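Local coordinates for sensor protein KdpD (Escherichia coli, PDB 4Y2F) that acts as a membrane-associated sensor histidine kinase for potassium, passing its signal on by phosphoryl transfer, with a GAF domain probably serving a regulatory role, at residues Gln19-Ala22 / Ala23-Gln27. Sequence-based numbering, arbitrary orientation.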
loop_
_atom_site.group_PDB
_atom_site.type_symbol
_atom_site.label_atom_id
_atom_site.label_comp_id
_atom_site.label_asym_id
_atom_site.label_seq_id
_atom_site.Cartn_x
_atom_site.Cartn_y
_atom_site.Cartn_z
ATOM N N GLN A 19 -6.247 10.343 13.769
ATOM C CA GLN A 19 -5.256 11.354 14.117
ATOM C C GLN A 19 -3.847 10.769 14.132
ATOM O O GLN A 19 -2.895 11.424 13.685
ATOM C CB GLN A 19 -5.612 12.001 15.458
ATOM C CG GLN A 19 -4.575 12.991 15.953
ATOM C CD GLN A 19 -5.144 13.999 16.928
ATOM O OE1 GLN A 19 -5.405 15.146 16.568
ATOM N NE2 GLN A 19 -5.335 13.578 18.174
ATOM N N ASP A 20 -3.697 9.543 14.643
ATOM C CA ASP A 20 -2.428 8.827 14.530
ATOM C C ASP A 20 -1.984 8.727 13.077
ATOM O O ASP A 20 -0.825 9.010 12.749
ATOM C CB ASP A 20 -2.560 7.412 15.105
ATOM C CG ASP A 20 -2.554 7.378 16.618
ATOM O OD1 ASP A 20 -2.331 8.429 17.254
ATOM O OD2 ASP A 20 -2.759 6.276 17.167
ATOM N N ILE A 21 -2.888 8.281 12.198
ATOM C CA ILE A 21 -2.542 8.116 10.787
ATOM C C ILE A 21 -2.161 9.455 10.170
ATOM O O ILE A 21 -1.186 9.549 9.415
ATOM C CB ILE A 21 -3.689 7.437 10.010
ATOM C CG1 ILE A 21 -3.974 6.036 10.558
ATOM C CG2 ILE A 21 -3.391 7.394 8.529
ATOM C CD1 ILE A 21 -2.779 5.101 10.545
ATOM N N ALA A 22 -2.925 10.505 10.479
ATOM C CA ALA A 22 -2.633 11.827 9.940
ATOM C C ALA A 22 -1.258 12.311 10.386
ATOM O O ALA A 22 -0.471 12.806 9.572
ATOM C CB ALA A 22 -3.717 12.812 10.374
ATOM N N ALA A 23 -0.948 12.165 11.680
ATOM C CA ALA A 23 0.350 12.616 12.178
ATOM C C ALA A 23 1.492 11.848 11.524
ATOM O O ALA A 23 2.483 12.444 11.084
ATOM C CB ALA A 23 0.407 12.481 13.700
ATOM N N THR A 24 1.363 10.522 11.435
ATOM C CA THR A 24 2.388 9.719 10.783
ATOM C C THR A 24 2.543 10.111 9.323
ATOM O O THR A 24 3.662 10.270 8.824
ATOM C CB THR A 24 2.008 8.244 10.883
ATOM O OG1 THR A 24 2.059 7.826 12.247
ATOM C CG2 THR A 24 2.957 7.381 10.049
ATOM N N SER A 25 1.431 10.265 8.617
ATOM C CA SER A 25 1.520 10.627 7.209
ATOM C C SER A 25 2.220 11.972 7.022
ATOM O O SER A 25 3.071 12.121 6.140
ATOM C CB SER A 25 0.124 10.611 6.584
ATOM O OG SER A 25 -0.485 9.340 6.788
ATOM N N GLU A 26 1.901 12.959 7.861
ATOM C CA GLU A 26 2.538 14.269 7.747
ATOM C C GLU A 26 4.037 14.197 8.029
ATOM O O GLU A 26 4.837 14.805 7.306
ATOM C CB GLU A 26 1.828 15.270 8.662
ATOM C CG GLU A 26 0.397 15.566 8.189
ATOM C CD GLU A 26 -0.428 16.347 9.197
ATOM O OE1 GLU A 26 0.127 16.792 10.227
ATOM O OE2 GLU A 26 -1.643 16.515 8.953
ATOM N N GLN A 27 4.440 13.440 9.052
ATOM C CA GLN A 27 5.858 13.304 9.371
ATOM C C GLN A 27 6.627 12.750 8.181
ATOM O O GLN A 27 7.667 13.291 7.781
ATOM C CB GLN A 27 6.006 12.377 10.578
ATOM C CG GLN A 27 7.441 12.040 10.981
ATOM C CD GLN A 27 7.498 11.013 12.093
ATOM O OE1 GLN A 27 7.116 11.292 13.229
ATOM N NE2 GLN A 27 7.966 9.819 11.771
#
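Ser25 folds its hydroxyl back over the preceding turn of the helix, where OG bonds to Ile21 O at 2.7 Å and lies 3.9 Å from Ile21 CG2. With OG anti to its own carbonyl carbon and beside its backbone N (chi1 -56°), the short side chain brings its donor to the carbonyl four residues back, a common way for a serine to be accommodated in a helix. Ile21 O is thus gripped twice: Ser25 N arrives at 2.8 Å as the regular helical donor, while OG comes from the opposite face of the carbonyl plane, 38° out of it. Serine suits this place, where helix 18-33 of the GAF domain packs against helices 4-13 and 115-142 and the antiparallel sheet, because it is small enough to sit against Val128 and Leu12 yet carries its own donor. Replacing Ser25 by alanine would probably leave Ile21 O with only the Ser25 N donor of the two and open a small gap beside Ile21 CG2. Ile21, branched and wholly nonpolar, packs on Ala131, Leu132 and Leu135 of helix 115-142 and on Leu12 of helix 4-13. One residue earlier in the helix than Ser25, Thr24 sets OG1 3.2 Å from Asp20 O, a carbonyl that already takes the straight bond from Thr24 N (3.0 Å, 170° at the hydrogen). Asp20 turns its carboxylate the other way, OD2 accepting from Arg16 N near the start of the helix. On the side facing strand 35-42, Glu26 runs its CG within 3.2 Å of Ala22 O; the chain then extends until OE2 accepts a hydrogen bond from Val39 N, while the methyl of Ala22 also rests on Val39, small enough, probably, to let the helix lie close to that strand. The chemistry implies that the hydroxyl of buried Ser25 spends its proton within its own helix, whereas the glutamate's carboxylate ties that helix to the strand.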